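Local coordinates for protein catechol 2,3-dioxygenase (Pseudomonas sp. KL28, PDB 3HPY) that probably catalyses the iron-dependent extradiol cleavage of catechol by dioxygen to 2-hydroxy-6-oxohexa-2,4-dienoate, working as a homotetramer, at residues C[156-161]-C[204-209]; C[111-116]-C[163-168]; C[177-182]-C[282-287]; C[11-16]-C[66-71]. All coordinates share one frame; numbering follows the deposited sequence.

Contact 1 of 4, residues C[156-161]-C[204-209]; sequences LLYGPN and AFVEYP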
# COMPACT_ATOMS: atom_id res chain seq x y z
N LEU C 156 -18.66 14.78 -12.14
CA LEU C 156 -19.70 15.24 -11.25
C LEU C 156 -20.18 16.58 -11.80
O LEU C 156 -19.39 17.52 -11.92
CB LEU C 156 -19.15 15.40 -9.83
CG LEU C 156 -20.13 15.60 -8.67
CD1 LEU C 156 -19.38 15.49 -7.35
CD2 LEU C 156 -20.79 16.96 -8.77
N LEU C 157 -21.46 16.65 -12.14
CA LEU C 157 -22.04 17.86 -12.69
C LEU C 157 -22.90 18.59 -11.69
O LEU C 157 -23.50 17.99 -10.80
CB LEU C 157 -22.90 17.54 -13.92
CG LEU C 157 -22.28 16.78 -15.09
CD1 LEU C 157 -20.81 17.17 -15.25
CD2 LEU C 157 -22.43 15.30 -14.84
N TYR C 158 -22.95 19.91 -11.86
CA TYR C 158 -23.75 20.78 -11.01
C TYR C 158 -24.77 21.49 -11.88
O TYR C 158 -24.42 22.17 -12.83
CB TYR C 158 -22.87 21.83 -10.33
CG TYR C 158 -22.43 21.45 -8.95
CD1 TYR C 158 -21.68 20.30 -8.72
CD2 TYR C 158 -22.75 22.26 -7.86
CE1 TYR C 158 -21.25 19.97 -7.44
CE2 TYR C 158 -22.32 21.93 -6.57
CZ TYR C 158 -21.57 20.78 -6.37
OH TYR C 158 -21.13 20.45 -5.11
N GLY C 159 -26.04 21.32 -11.54
CA GLY C 159 -27.09 21.96 -12.31
C GLY C 159 -28.40 21.79 -11.58
O GLY C 159 -28.49 20.97 -10.66
N PRO C 160 -29.44 22.55 -11.97
CA PRO C 160 -30.77 22.48 -11.35
C PRO C 160 -31.58 21.24 -11.74
O PRO C 160 -31.25 20.54 -12.70
CB PRO C 160 -31.43 23.77 -11.83
CG PRO C 160 -30.81 23.97 -13.19
CD PRO C 160 -29.35 23.66 -12.92
N ASN C 161 -32.65 20.98 -10.98
CA ASN C 161 -33.56 19.86 -11.21
C ASN C 161 -32.85 18.51 -11.27
O ASN C 161 -32.82 17.87 -12.32
CB ASN C 161 -34.34 20.08 -12.50
CG ASN C 161 -34.82 21.51 -12.65
OD1 ASN C 161 -35.54 22.03 -11.79
ND2 ASN C 161 -34.43 22.16 -13.74
N ALA C 204 -22.29 11.53 -11.40
CA ALA C 204 -23.01 12.06 -10.24
C ALA C 204 -23.45 13.49 -10.51
O ALA C 204 -22.86 14.18 -11.35
CB ALA C 204 -22.13 12.02 -8.99
N PHE C 205 -24.49 13.92 -9.80
CA PHE C 205 -25.05 15.27 -9.94
C PHE C 205 -25.35 15.87 -8.56
O PHE C 205 -25.76 15.16 -7.63
CB PHE C 205 -26.38 15.26 -10.72
CG PHE C 205 -26.24 14.90 -12.17
CD1 PHE C 205 -26.28 13.57 -12.58
CD2 PHE C 205 -26.09 15.89 -13.14
CE1 PHE C 205 -26.16 13.23 -13.93
CE2 PHE C 205 -25.97 15.56 -14.48
CZ PHE C 205 -26.01 14.23 -14.88
N VAL C 206 -25.15 17.17 -8.45
CA VAL C 206 -25.42 17.87 -7.20
C VAL C 206 -26.34 19.05 -7.52
O VAL C 206 -26.08 19.80 -8.47
CB VAL C 206 -24.13 18.37 -6.55
CG1 VAL C 206 -24.45 19.07 -5.24
CG2 VAL C 206 -23.20 17.20 -6.28
N GLU C 207 -27.41 19.20 -6.74
CA GLU C 207 -28.38 20.28 -6.95
C GLU C 207 -27.67 21.62 -6.93
O GLU C 207 -26.96 21.94 -5.98
CB GLU C 207 -29.44 20.25 -5.85
CG GLU C 207 -30.65 21.15 -6.12
CD GLU C 207 -31.56 20.62 -7.22
OE1 GLU C 207 -31.99 19.44 -7.12
OE2 GLU C 207 -31.86 21.37 -8.17
N TYR C 208 -27.87 22.41 -7.98
CA TYR C 208 -27.23 23.71 -8.07
C TYR C 208 -28.05 24.67 -8.93
O TYR C 208 -28.54 24.29 -9.99
CB TYR C 208 -25.84 23.55 -8.67
CG TYR C 208 -24.94 24.74 -8.50
CD1 TYR C 208 -24.60 25.20 -7.23
CD2 TYR C 208 -24.40 25.40 -9.61
CE1 TYR C 208 -23.73 26.27 -7.06
CE2 TYR C 208 -23.53 26.47 -9.45
CZ TYR C 208 -23.20 26.91 -8.18
OH TYR C 208 -22.34 27.97 -8.02
N PRO C 209 -28.22 25.92 -8.47
CA PRO C 209 -28.99 26.94 -9.19
C PRO C 209 -28.50 27.20 -10.61
O PRO C 209 -29.31 27.42 -11.52
CB PRO C 209 -28.83 28.17 -8.30
CG PRO C 209 -28.76 27.57 -6.93
CD PRO C 209 -27.82 26.40 -7.13
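L156 sends CG anti to its backbone N (chi1 -168°), and its CD2 crosses obliquely onto CG2 of V206. At 3.5 Å this L156 CD2 to V206 CG2 pair is tight. L157 N then donates to A204 O at 2.9 Å, in the carbonyl plane. L157 O takes V206 N in return, nearly along the C=O axis. On the other face of the sheet, CD2 of L157 lies over the F205 ring as a CH-pi contact. Y158 has V206 against one ring face: V206 CB is 3.6 Å from the centroid of the Y158 ring. The Y158 ring also turns its edge to the face of Y208, with centroids 5.2 Å apart and planes at 71°. G159 O accepts Y208 N at 3.1 Å, from above the carbonyl plane. The G159 N to V206 O bond is weak. Past the strand, P160 packs its CD on Y208 O. N161, at the N-cap of the next helix, gives its N to E207 OE2 in a weak bond. L156 touches the bound 4-methylcatechol and packs on the iron ligand H216. This is a parallel strand pair of the glyoxalase-type (VOC) fold, at the wall of the extradiol active site.

Contact 2 of 4, residues C[111-116]-C[163-168]; sequences ELPSGH and AEVQKI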
# COMPACT_ATOMS: atom_id res chain seq x y z
N GLU C 111 -29.86 17.46 -24.25
CA GLU C 111 -29.60 18.33 -23.11
C GLU C 111 -30.47 17.91 -21.93
O GLU C 111 -31.66 17.60 -22.10
CB GLU C 111 -29.90 19.79 -23.48
CG GLU C 111 -29.39 20.82 -22.46
CD GLU C 111 -29.84 22.24 -22.75
OE1 GLU C 111 -29.65 22.71 -23.90
OE2 GLU C 111 -30.37 22.90 -21.83
N LEU C 112 -29.87 17.90 -20.75
CA LEU C 112 -30.59 17.52 -19.54
C LEU C 112 -31.18 18.77 -18.89
O LEU C 112 -30.80 19.90 -19.22
CB LEU C 112 -29.64 16.84 -18.54
CG LEU C 112 -29.20 15.39 -18.75
CD1 LEU C 112 -28.17 15.03 -17.68
CD2 LEU C 112 -30.39 14.44 -18.67
N PRO C 113 -32.11 18.58 -17.95
CA PRO C 113 -32.76 19.68 -17.23
C PRO C 113 -31.73 20.52 -16.49
O PRO C 113 -31.94 21.71 -16.24
CB PRO C 113 -33.70 18.96 -16.27
CG PRO C 113 -34.06 17.73 -17.02
CD PRO C 113 -32.74 17.29 -17.60
N SER C 114 -30.62 19.87 -16.13
CA SER C 114 -29.53 20.52 -15.41
C SER C 114 -28.68 21.39 -16.33
O SER C 114 -27.74 22.05 -15.88
CB SER C 114 -28.65 19.46 -14.74
OG SER C 114 -28.13 18.55 -15.70
N GLY C 115 -29.01 21.38 -17.62
CA GLY C 115 -28.29 22.20 -18.57
C GLY C 115 -27.10 21.54 -19.25
O GLY C 115 -26.58 22.08 -20.23
N HIS C 116 -26.67 20.38 -18.75
CA HIS C 116 -25.52 19.67 -19.32
C HIS C 116 -25.85 18.85 -20.54
O HIS C 116 -26.88 18.18 -20.59
CB HIS C 116 -24.88 18.75 -18.28
CG HIS C 116 -24.68 19.40 -16.95
ND1 HIS C 116 -25.67 19.46 -16.00
CD2 HIS C 116 -23.62 20.07 -16.44
CE1 HIS C 116 -25.24 20.15 -14.96
NE2 HIS C 116 -24.00 20.53 -15.20
N ALA C 163 -33.74 15.83 -9.60
CA ALA C 163 -34.77 14.80 -9.63
C ALA C 163 -35.08 14.40 -11.07
O ALA C 163 -35.07 13.22 -11.40
CB ALA C 163 -36.03 15.30 -8.95
N GLU C 164 -35.35 15.38 -11.92
CA GLU C 164 -35.65 15.09 -13.31
C GLU C 164 -34.47 14.39 -13.98
O GLU C 164 -34.67 13.45 -14.76
CB GLU C 164 -36.00 16.37 -14.08
CG GLU C 164 -37.34 17.00 -13.70
CD GLU C 164 -37.70 18.18 -14.61
OE1 GLU C 164 -38.59 18.98 -14.24
OE2 GLU C 164 -37.08 18.31 -15.69
N VAL C 165 -33.25 14.84 -13.69
CA VAL C 165 -32.06 14.21 -14.28
C VAL C 165 -32.01 12.75 -13.86
O VAL C 165 -31.73 11.87 -14.68
CB VAL C 165 -30.74 14.88 -13.82
CG1 VAL C 165 -29.54 14.06 -14.32
CG2 VAL C 165 -30.65 16.29 -14.39
N GLN C 166 -32.29 12.49 -12.59
CA GLN C 166 -32.29 11.13 -12.09
C GLN C 166 -33.27 10.26 -12.89
O GLN C 166 -32.90 9.18 -13.37
CB GLN C 166 -32.64 11.12 -10.60
CG GLN C 166 -32.91 9.73 -10.03
CD GLN C 166 -32.91 9.68 -8.51
OE1 GLN C 166 -33.28 10.66 -7.85
NE2 GLN C 166 -32.52 8.54 -7.96
N LYS C 167 -34.50 10.74 -13.04
CA LYS C 167 -35.53 10.00 -13.77
C LYS C 167 -35.06 9.56 -15.14
O LYS C 167 -35.24 8.40 -15.52
CB LYS C 167 -36.80 10.86 -13.93
CG LYS C 167 -37.48 11.26 -12.64
CD LYS C 167 -38.84 11.94 -12.89
CE LYS C 167 -38.73 13.41 -13.33
NZ LYS C 167 -38.27 13.61 -14.74
N ILE C 168 -34.46 10.47 -15.89
CA ILE C 168 -33.98 10.14 -17.22
C ILE C 168 -32.91 9.06 -17.14
O ILE C 168 -32.91 8.11 -17.93
CB ILE C 168 -33.39 11.37 -17.92
CG1 ILE C 168 -34.44 12.47 -18.01
CG2 ILE C 168 -32.91 10.99 -19.32
CD1 ILE C 168 -33.88 13.79 -18.44
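A type I beta turn from L112 to G115 links strands 107-111 and 117-121 of the N-terminal VOC region. Here it packs on helix 162-171 of the C-terminal glyoxalase-like region. The contact is an interface between the two halves of the chain and lies away from the iron site. The turn closes with G115 N on L112 O at 2.8 Å. At G115 phi is positive (91°); a CB would jam against S114 O.

Across the interface the contact is mainly apolar. L112 forks over the helix. Its CD1 meets CG1 of V165, and the two side chains cross at about a right angle. Its CD2 lies 3.6 Å from CD1 of I168, where the chains slide past each other in opposite directions. P113, second in the turn, points its ring at the helix. Its CD meets I168 CD1 tip to tip at 3.8 Å. The CG of P113 lies against E164, near both CB and OE2, on the more exposed side. F205 of strand 203-207 also touches L112, S114 and V165, so the strand backs this layer.

S114 puts OG in the crowded position between its backbone N and carbonyl carbon (chi1 58°). There OG touches CG2 of V165 at 3.6 Å. The same S114 OG shares a short hydrogen bond of 2.6 Å with H116 ND1, and H116 NE2 is bonded to K213 O.

Contact 3 of 4, residues C[177-182]-C[282-287]; sequences LVERVL and LSWTYD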
# COMPACT_ATOMS: atom_id res chain seq x y z
N LEU C 177 -29.60 4.32 -8.68
CA LEU C 177 -29.03 5.07 -7.56
C LEU C 177 -28.16 4.21 -6.66
O LEU C 177 -28.61 3.20 -6.12
CB LEU C 177 -30.14 5.68 -6.70
CG LEU C 177 -30.06 7.18 -6.40
CD1 LEU C 177 -31.10 7.55 -5.36
CD2 LEU C 177 -28.68 7.54 -5.92
N VAL C 178 -26.90 4.61 -6.49
CA VAL C 178 -26.02 3.85 -5.62
C VAL C 178 -26.01 4.57 -4.28
O VAL C 178 -26.14 3.95 -3.23
CB VAL C 178 -24.58 3.77 -6.18
CG1 VAL C 178 -23.74 2.94 -5.25
CG2 VAL C 178 -24.59 3.16 -7.59
N GLU C 179 -25.87 5.89 -4.33
CA GLU C 179 -25.87 6.68 -3.10
C GLU C 179 -26.47 8.07 -3.29
O GLU C 179 -26.45 8.63 -4.39
CB GLU C 179 -24.45 6.83 -2.55
CG GLU C 179 -23.94 5.66 -1.75
CD GLU C 179 -22.70 6.03 -0.95
OE1 GLU C 179 -22.74 7.06 -0.26
OE2 GLU C 179 -21.69 5.28 -1.01
N ARG C 180 -26.98 8.63 -2.20
CA ARG C 180 -27.56 9.96 -2.25
C ARG C 180 -27.36 10.77 -0.98
O ARG C 180 -27.25 10.23 0.12
CB ARG C 180 -29.05 9.88 -2.56
CG ARG C 180 -29.87 9.18 -1.49
CD ARG C 180 -31.26 8.85 -2.02
NE ARG C 180 -31.86 7.78 -1.23
CZ ARG C 180 -32.94 7.09 -1.59
NH1 ARG C 180 -33.57 7.36 -2.73
NH2 ARG C 180 -33.39 6.13 -0.79
N VAL C 181 -27.30 12.08 -1.16
CA VAL C 181 -27.15 12.98 -0.04
C VAL C 181 -28.52 13.64 0.18
O VAL C 181 -28.99 14.39 -0.67
CB VAL C 181 -26.09 14.06 -0.34
CG1 VAL C 181 -26.11 15.12 0.73
CG2 VAL C 181 -24.72 13.40 -0.42
N LEU C 182 -29.15 13.32 1.31
CA LEU C 182 -30.45 13.88 1.65
C LEU C 182 -30.32 15.34 2.04
O LEU C 182 -29.51 15.69 2.90
CB LEU C 182 -31.09 13.11 2.83
CG LEU C 182 -31.85 11.81 2.56
CD1 LEU C 182 -30.96 10.82 1.86
CD2 LEU C 182 -32.34 11.24 3.88
N LEU C 282 -27.63 3.82 -0.68
CA LEU C 282 -27.23 4.23 0.67
C LEU C 282 -27.55 5.72 0.78
O LEU C 282 -27.52 6.44 -0.21
CB LEU C 282 -25.73 4.02 0.88
CG LEU C 282 -25.23 2.59 0.65
CD1 LEU C 282 -23.71 2.53 0.83
CD2 LEU C 282 -25.93 1.65 1.63
N SER C 283 -27.84 6.19 1.99
CA SER C 283 -28.17 7.60 2.16
C SER C 283 -27.33 8.30 3.22
O SER C 283 -26.93 7.70 4.22
CB SER C 283 -29.65 7.75 2.52
OG SER C 283 -30.48 7.17 1.53
N TRP C 284 -27.08 9.59 2.98
CA TRP C 284 -26.33 10.40 3.93
C TRP C 284 -27.20 11.59 4.30
O TRP C 284 -27.84 12.20 3.44
CB TRP C 284 -25.02 10.89 3.30
CG TRP C 284 -24.00 9.80 3.14
CD1 TRP C 284 -24.00 8.81 2.20
CD2 TRP C 284 -22.87 9.56 3.98
NE1 TRP C 284 -22.94 7.96 2.40
CE2 TRP C 284 -22.23 8.40 3.48
CE3 TRP C 284 -22.33 10.20 5.10
CZ2 TRP C 284 -21.07 7.87 4.08
CZ3 TRP C 284 -21.18 9.68 5.69
CH2 TRP C 284 -20.56 8.52 5.17
N THR C 285 -27.26 11.91 5.59
CA THR C 285 -28.04 13.05 6.07
C THR C 285 -27.31 14.34 5.71
O THR C 285 -26.09 14.35 5.61
CB THR C 285 -28.23 13.00 7.58
OG1 THR C 285 -26.94 12.97 8.21
CG2 THR C 285 -29.00 11.76 7.98
N TYR C 286 -28.06 15.42 5.50
CA TYR C 286 -27.47 16.70 5.14
C TYR C 286 -26.49 17.22 6.19
O TYR C 286 -25.39 17.67 5.86
CB TYR C 286 -28.55 17.76 4.92
CG TYR C 286 -28.01 19.14 4.55
CD1 TYR C 286 -27.59 19.42 3.25
CD2 TYR C 286 -27.93 20.16 5.50
CE1 TYR C 286 -27.10 20.68 2.90
CE2 TYR C 286 -27.43 21.42 5.16
CZ TYR C 286 -27.02 21.67 3.86
OH TYR C 286 -26.54 22.92 3.52
N ASP C 287 -26.89 17.16 7.45
CA ASP C 287 -26.06 17.66 8.54
C ASP C 287 -24.73 16.92 8.61
O ASP C 287 -23.71 17.50 8.98
CB ASP C 287 -26.81 17.55 9.87
CG ASP C 287 -26.72 16.17 10.50
OD1 ASP C 287 -25.66 15.84 11.07
OD2 ASP C 287 -27.71 15.42 10.41
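R180 NE donates to S283 OG at 3.1 Å, and the bond is almost straight (177°). The hydroxyl oxygen lies in the guanidinium plane, at its edge. R180 starts from the crowded position between its backbone N and carbonyl carbon, then runs extended to NE. S283 OG stands beside its own backbone N. On the opposite face of the sheet, W284 NE1 gives a weak bond to E179 OE1 at 2.8 Å, bent to 126°. The E179 carboxylate and the W284 ring lie side by side, planes 16° apart. E179 OE2 has stronger partners in Y273 OH and T251 N, so both oxygens of this buried carboxylate are held. Such donors would favour its ionised form.

The main chains run parallel. L282 N binds V178 O, and R180 N binds L282 O. W284 N then reaches R180 O at 2.9 Å. L182 N meets W284 O at 2.7 Å, nearly along the C=O axis.

Packing fills the flanks. CG of E179 rests on CB of L282 at 3.6 Å. L182 CD1 presses on S283 CB at 3.4 Å, a tight carbon pair. V181 packs on W193 of the ligand pocket and on F289.

A second subunit adds N135, whose OD1 accepts T285 N, and P136, which packs on L282. The S283 backbone also bonds to that subunit. V178 and E179 both face W193 in a classic beta bulge. The arrangement is a short parallel strand near the C terminus, added to the sheet that carries the iron site, beside a subunit interface.

Contact 4 of 4, residues C[11-16]-C[66-71]; sequences HAQVRV and IDFFGF
D67 OD1 is held by two arginines, R15 of the facing strand and R59. R15 NH1 lies 2.8 Å from D67 OD1 in a salt bridge. It comes from above the carboxylate plane, while OD1 stays close to the guanidinium plane. R15 leaves its backbone in the crowded position (chi1 37°) and runs extended to NE, which gives a weak bond to A64 O. Two positive groups on one oxygen would favour the ionised carboxylate.

D67 and F68 both face Q13, a classic beta bulge that shifts the register by one. D67 N donates to Q13 O at 2.7 Å, nearly along the C=O axis. Q13 N reaches F68 O at 2.9 Å. Beyond the bulge, H11 and G70 form a hydrogen-bonded pair, with G70 N on H11 O at 2.8 Å.

Q13 CB sits over the centre of the F68 ring, 3.4 Å from its centroid. The Q13 amide stands nearly perpendicular to that ring (87°), and R42 holds its OE1. R109 adds a cation-pi contact to F68. H11 CD2 lies 3.3 Å from G70 N; a CB on G70 would clash with H11 NE2. That NE2 is near the ring plane of F68, at the edge. H11 ND1 is bonded to K124 NZ. On the other sheet face, A12 CB touches the edge of F69, 3.7 Å from CD2.

This antiparallel pair is central in the mixed N-terminal sheet. Strand 56-60 lies beyond 9-16, and 117-121 beyond 65-73. A12 touches C217 and I66 touches L214, both on strand 213-220 of the other half.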
# COMPACT_ATOMS: atom_id res chain seq x y z
N HIS C 11 -16.19 9.77 -22.97
CA HIS C 11 -15.31 10.90 -23.14
C HIS C 11 -15.84 12.19 -22.53
O HIS C 11 -17.05 12.35 -22.32
CB HIS C 11 -15.04 11.10 -24.65
CG HIS C 11 -16.27 11.36 -25.46
ND1 HIS C 11 -16.40 10.93 -26.77
CD2 HIS C 11 -17.41 12.03 -25.17
CE1 HIS C 11 -17.57 11.32 -27.24
NE2 HIS C 11 -18.20 11.99 -26.29
N ALA C 12 -14.93 13.11 -22.22
CA ALA C 12 -15.32 14.40 -21.65
C ALA C 12 -14.70 15.52 -22.49
O ALA C 12 -13.47 15.61 -22.59
CB ALA C 12 -14.84 14.51 -20.21
N GLN C 13 -15.52 16.36 -23.10
CA GLN C 13 -14.98 17.47 -23.89
C GLN C 13 -14.90 18.68 -22.97
O GLN C 13 -15.93 19.25 -22.59
CB GLN C 13 -15.86 17.78 -25.10
CG GLN C 13 -15.36 18.98 -25.92
CD GLN C 13 -14.49 18.59 -27.09
OE1 GLN C 13 -14.98 18.27 -28.17
NE2 GLN C 13 -13.17 18.59 -26.88
N VAL C 14 -13.68 19.06 -22.62
CA VAL C 14 -13.42 20.18 -21.73
C VAL C 14 -12.62 21.27 -22.44
O VAL C 14 -11.75 20.98 -23.27
CB VAL C 14 -12.65 19.71 -20.46
CG1 VAL C 14 -12.31 20.90 -19.56
CG2 VAL C 14 -13.48 18.70 -19.69
N ARG C 15 -12.92 22.52 -22.11
CA ARG C 15 -12.25 23.66 -22.71
C ARG C 15 -11.25 24.31 -21.76
O ARG C 15 -11.54 24.50 -20.59
CB ARG C 15 -13.30 24.68 -23.16
CG ARG C 15 -14.49 24.80 -22.21
CD ARG C 15 -15.43 25.91 -22.68
NE ARG C 15 -16.40 26.32 -21.66
CZ ARG C 15 -17.55 25.70 -21.42
NH1 ARG C 15 -17.91 24.64 -22.13
NH2 ARG C 15 -18.35 26.16 -20.46
N VAL C 16 -10.07 24.64 -22.27
CA VAL C 16 -9.04 25.28 -21.46
C VAL C 16 -8.71 26.65 -22.04
O VAL C 16 -8.84 26.88 -23.25
CB VAL C 16 -7.76 24.43 -21.41
CG1 VAL C 16 -7.99 23.17 -20.58
CG2 VAL C 16 -7.33 24.06 -22.81
N ILE C 66 -17.04 22.37 -19.16
CA ILE C 66 -17.28 21.21 -20.02
C ILE C 66 -18.27 21.49 -21.15
O ILE C 66 -19.30 22.11 -20.93
CB ILE C 66 -17.81 20.02 -19.19
CG1 ILE C 66 -18.02 18.81 -20.10
CG2 ILE C 66 -19.11 20.41 -18.50
CD1 ILE C 66 -18.33 17.54 -19.36
N ASP C 67 -17.94 21.03 -22.35
CA ASP C 67 -18.84 21.19 -23.48
C ASP C 67 -19.86 20.07 -23.41
O ASP C 67 -21.07 20.30 -23.44
CB ASP C 67 -18.08 21.12 -24.82
CG ASP C 67 -17.10 22.26 -25.00
OD1 ASP C 67 -17.41 23.38 -24.54
OD2 ASP C 67 -16.04 22.05 -25.63
N PHE C 68 -19.37 18.84 -23.29
CA PHE C 68 -20.26 17.69 -23.23
C PHE C 68 -19.58 16.45 -22.64
O PHE C 68 -18.35 16.37 -22.57
CB PHE C 68 -20.81 17.39 -24.63
CG PHE C 68 -19.75 17.17 -25.66
CD1 PHE C 68 -19.17 15.91 -25.84
CD2 PHE C 68 -19.33 18.22 -26.48
CE1 PHE C 68 -18.19 15.70 -26.81
CE2 PHE C 68 -18.35 18.02 -27.46
CZ PHE C 68 -17.78 16.75 -27.62
N PHE C 69 -20.40 15.50 -22.22
CA PHE C 69 -19.92 14.26 -21.62
C PHE C 69 -20.61 13.08 -22.31
O PHE C 69 -21.84 12.99 -22.30
CB PHE C 69 -20.25 14.26 -20.13
CG PHE C 69 -19.56 13.17 -19.35
CD1 PHE C 69 -20.28 12.10 -18.85
CD2 PHE C 69 -18.19 13.23 -19.12
CE1 PHE C 69 -19.64 11.10 -18.12
CE2 PHE C 69 -17.54 12.24 -18.40
CZ PHE C 69 -18.27 11.17 -17.89
N GLY C 70 -19.83 12.19 -22.89
CA GLY C 70 -20.41 11.06 -23.59
C GLY C 70 -20.27 9.69 -22.95
O GLY C 70 -19.37 9.45 -22.15
N PHE C 71 -21.18 8.79 -23.33
CA PHE C 71 -21.19 7.42 -22.82
C PHE C 71 -21.21 6.42 -23.97
O PHE C 71 -22.03 6.53 -24.88
CB PHE C 71 -22.45 7.18 -21.99
CG PHE C 71 -22.47 7.88 -20.66
CD1 PHE C 71 -21.88 7.29 -19.56
CD2 PHE C 71 -23.13 9.10 -20.50
CE1 PHE C 71 -21.95 7.88 -18.31
CE2 PHE C 71 -23.20 9.71 -19.25
CZ PHE C 71 -22.62 9.10 -18.16

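In the fold
From the N terminus, contact 4 comes first. It brings strand 65-73 back to strand 9-16 and closes before the others open. Contact 2 then joins the turn at 111-116 to helix 162-171 and so ties the two halves of the chain. Contact 1 pairs strands 151-159 and 203-207 in the C-terminal sheet. It crosses contact 2, because 156-161 lies inside the span of contact 2 and 204-209 beyond it. The two touch, with F205 against V165 and H116 against L157. Contact 3 opens at 177-182, after contact 2 has closed. It crosses contact 1, shares its sheet and makes a long closure to 282-287 near the C terminus.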